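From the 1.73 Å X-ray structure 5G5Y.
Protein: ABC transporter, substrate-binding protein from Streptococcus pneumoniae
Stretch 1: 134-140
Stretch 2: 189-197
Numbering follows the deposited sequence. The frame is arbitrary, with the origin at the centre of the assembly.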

# COMPACT_ATOMS: atom_id res chain seq x y z
N SER A 134 -2.07 3.52 -6.88
CA SER A 134 -3.32 3.52 -7.63
C SER A 134 -3.66 2.18 -8.27
O SER A 134 -4.85 1.84 -8.39
CB SER A 134 -3.33 4.62 -8.69
OG SER A 134 -3.32 5.92 -8.10
N VAL A 135 -2.62 1.44 -8.70
CA VAL A 135 -2.78 0.08 -9.26
C VAL A 135 -1.75 -0.74 -8.54
O VAL A 135 -0.57 -0.35 -8.51
CB VAL A 135 -2.50 0.06 -10.78
CG1 VAL A 135 -2.56 -1.35 -11.39
CG2 VAL A 135 -3.54 0.91 -11.46
N ASN A 136 -2.18 -1.85 -7.94
CA ASN A 136 -1.25 -2.75 -7.24
C ASN A 136 -0.90 -3.99 -8.08
O ASN A 136 0.28 -4.34 -8.19
CB ASN A 136 -1.76 -3.08 -5.84
CG ASN A 136 -3.06 -3.90 -5.84
OD1 ASN A 136 -3.98 -3.65 -6.60
ND2 ASN A 136 -3.14 -4.84 -4.95
N ASP A 137 -1.92 -4.60 -8.69
CA ASP A 137 -1.77 -5.83 -9.44
C ASP A 137 -1.65 -5.62 -10.96
O ASP A 137 -2.54 -6.01 -11.72
CB ASP A 137 -2.89 -6.83 -9.11
CG ASP A 137 -4.26 -6.37 -9.56
OD1 ASP A 137 -4.58 -5.17 -9.44
OD2 ASP A 137 -5.03 -7.23 -10.06
N MET A 138 -0.55 -5.03 -11.38
CA MET A 138 -0.30 -4.73 -12.79
C MET A 138 -0.20 -6.04 -13.58
O MET A 138 0.31 -7.04 -13.06
CB MET A 138 0.99 -3.93 -12.98
CG MET A 138 0.96 -2.58 -12.37
SD MET A 138 2.47 -1.59 -12.53
CE MET A 138 2.81 -1.62 -14.27
N ALA A 139 -0.72 -6.02 -14.81
CA ALA A 139 -0.64 -7.17 -15.74
C ALA A 139 0.59 -6.97 -16.63
O ALA A 139 0.85 -5.85 -17.09
CB ALA A 139 -1.89 -7.28 -16.56
N TRP A 140 1.33 -8.05 -16.82
CA TRP A 140 2.56 -8.06 -17.59
C TRP A 140 2.45 -9.14 -18.65
O TRP A 140 1.83 -10.21 -18.40
CB TRP A 140 3.73 -8.38 -16.66
CG TRP A 140 3.82 -7.48 -15.49
CD1 TRP A 140 3.24 -7.67 -14.27
CD2 TRP A 140 4.54 -6.25 -15.41
NE1 TRP A 140 3.54 -6.62 -13.46
CE2 TRP A 140 4.35 -5.74 -14.12
CE3 TRP A 140 5.32 -5.53 -16.31
CZ2 TRP A 140 4.90 -4.54 -13.68
CZ3 TRP A 140 5.90 -4.31 -15.87
CH2 TRP A 140 5.68 -3.84 -14.59
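Stretch 2 189-197: NGNEDFKFL

Stretch 2 lies on stretch 1 as a loop wrapped around a single buried acid, Asp137, with a polar contact between asparagines at its beginning and a small apolar contact through Phe196 near its end. Together the two segments bury 422 Å² of surface, and Asp137 alone has 108 Å² covered by the other stretch, the largest share of any residue here.

Most of stretch 1 is loop, running into a strand that includes Ala139 and Trp140. Stretch 2 starts as loop, folds through a type I beta turn from Gly190 to Asp193, and ends in a 3-10 segment that includes Lys195, Phe196 and Leu197 and continues beyond the stretch. The turn is closed by a weak hydrogen bond from Asp193 N to Gly190 O at 3.4 Å. Gly190 enters it with phi/psi of 107/-168°, where a CB would be jammed against the carbonyl oxygen of the residue before, so the backbone itself calls for glycine.

Across the two stretches the nearest CA atoms are those of Asp137 and Asn191, 4.1 Å apart. Asp137 CA meets Asn191 O at 3.1 Å in a CA-H...O contact. Beside it, the CA-to-CB bond of Asn136 points toward stretch 2 (chi1 p), and Asn136 ND2 donates a hydrogen bond to Asn191 OD1 at 3.3 Å. The CA-to-CB bond of Asn191 points sideways, but the end of its side chain comes nearer and so supplies the acceptor. The same amide of Asn136 also packs against the turn backbone, with Asn136 ND2 3.6 Å from Gly190 C.

From the turn, stretch 2 passes round the carboxyl group of Asp137, whose CA-to-CB bond points toward stretch 2 (chi1 66°, p). Phe196 N donates a hydrogen bond to Asp137 OD2 at 3.0 Å with an angle of 159°, tying the 3-10 segment to the loop of stretch 1. Asp137 OD2 also lies only 2.5 Å from Asp193 O; two oxygens this close suggest that an acid group holds a proton, although the geometry does not settle the point. Within stretch 2, the Asp193 side chain turns to Lys195, whose NZ forms a salt bridge with Asp193 OD2 at 2.8 Å. Lys195 N also donates to Asp193 OD2, at 3.2 Å, so the bend leading into the 3-10 segment is braced by its own side chains. A backbone hydrogen bond from Leu197 N to Phe194 O, at 3.0 Å, adds to the support.

The apolar part of the contact is supplied by Phe196 (chi1 t), whose CA-to-CB bond points toward stretch 1. Its ring meets Val135 and Ala139 obliquely: Val135 CG1 approaches Phe196 CD1 to 3.7 Å, and Ala139 CB lies 4.4 Å from Phe196 CD2. Met138, between Asp137 and Ala139 in sequence, directs its CA-to-CB bond away.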

# COMPACT_ATOMS: atom_id res chain seq x y z
N ASN A 189 -6.71 -11.42 -2.42
CA ASN A 189 -6.19 -10.09 -2.22
C ASN A 189 -4.73 -10.04 -2.73
O ASN A 189 -4.02 -11.08 -2.81
CB ASN A 189 -6.25 -9.62 -0.76
CG ASN A 189 -7.69 -9.32 -0.24
OD1 ASN A 189 -8.65 -8.80 -0.94
ND2 ASN A 189 -7.87 -9.66 1.03
N GLY A 190 -4.32 -8.85 -3.11
CA GLY A 190 -2.92 -8.49 -3.26
C GLY A 190 -2.43 -8.35 -4.68
O GLY A 190 -3.20 -8.36 -5.67
N ASN A 191 -1.11 -8.27 -4.79
CA ASN A 191 -0.49 -7.77 -6.02
C ASN A 191 -0.47 -8.72 -7.21
O ASN A 191 -0.17 -8.29 -8.32
CB ASN A 191 0.94 -7.33 -5.69
CG ASN A 191 1.00 -6.26 -4.60
OD1 ASN A 191 0.01 -5.56 -4.34
ND2 ASN A 191 2.16 -6.14 -3.96
N GLU A 192 -0.78 -9.98 -6.98
CA GLU A 192 -0.71 -11.03 -7.96
C GLU A 192 -2.08 -11.53 -8.42
O GLU A 192 -2.17 -12.47 -9.18
CB GLU A 192 0.17 -12.19 -7.43
CG GLU A 192 1.66 -11.85 -7.33
CD GLU A 192 2.02 -10.87 -6.25
OE1 GLU A 192 1.59 -11.05 -5.11
OE2 GLU A 192 2.74 -9.90 -6.51
N ASP A 193 -3.15 -10.87 -8.00
CA ASP A 193 -4.49 -11.24 -8.42
C ASP A 193 -4.85 -10.65 -9.79
O ASP A 193 -4.29 -9.63 -10.17
CB ASP A 193 -5.50 -10.74 -7.38
CG ASP A 193 -6.89 -11.30 -7.63
OD1 ASP A 193 -6.98 -12.54 -7.78
OD2 ASP A 193 -7.89 -10.54 -7.78
N PHE A 194 -5.84 -11.24 -10.47
CA PHE A 194 -6.27 -10.82 -11.79
C PHE A 194 -7.28 -9.66 -11.82
O PHE A 194 -7.67 -9.24 -12.91
CB PHE A 194 -6.85 -12.02 -12.62
CG PHE A 194 -8.03 -12.71 -11.98
CD1 PHE A 194 -9.29 -12.13 -11.99
CD2 PHE A 194 -7.86 -13.91 -11.31
CE1 PHE A 194 -10.36 -12.77 -11.36
CE2 PHE A 194 -8.93 -14.53 -10.68
CZ PHE A 194 -10.18 -13.97 -10.73
N LYS A 195 -7.77 -9.20 -10.66
CA LYS A 195 -8.96 -8.33 -10.61
C LYS A 195 -8.77 -6.99 -11.38
O LYS A 195 -9.76 -6.38 -11.81
CB LYS A 195 -9.47 -8.11 -9.17
CG LYS A 195 -8.54 -7.26 -8.29
CD LYS A 195 -9.17 -6.87 -6.95
CE LYS A 195 -9.66 -8.05 -6.11
NZ LYS A 195 -8.50 -8.85 -5.60
N PHE A 196 -7.52 -6.56 -11.58
CA PHE A 196 -7.22 -5.45 -12.50
C PHE A 196 -8.00 -5.47 -13.84
O PHE A 196 -8.45 -4.42 -14.37
CB PHE A 196 -5.69 -5.39 -12.76
CG PHE A 196 -5.30 -4.33 -13.73
CD1 PHE A 196 -5.22 -3.00 -13.32
CD2 PHE A 196 -5.08 -4.65 -15.04
CE1 PHE A 196 -4.91 -1.99 -14.22
CE2 PHE A 196 -4.77 -3.65 -15.96
CZ PHE A 196 -4.69 -2.32 -15.54
N LEU A 197 -8.21 -6.66 -14.39
CA LEU A 197 -8.85 -6.78 -15.71
C LEU A 197 -10.36 -6.52 -15.66
O LEU A 197 -10.96 -6.29 -16.71
CB LEU A 197 -8.63 -8.17 -16.33
CG LEU A 197 -7.19 -8.49 -16.79
CD1 LEU A 197 -7.14 -9.84 -17.49
CD2 LEU A 197 -6.61 -7.41 -17.71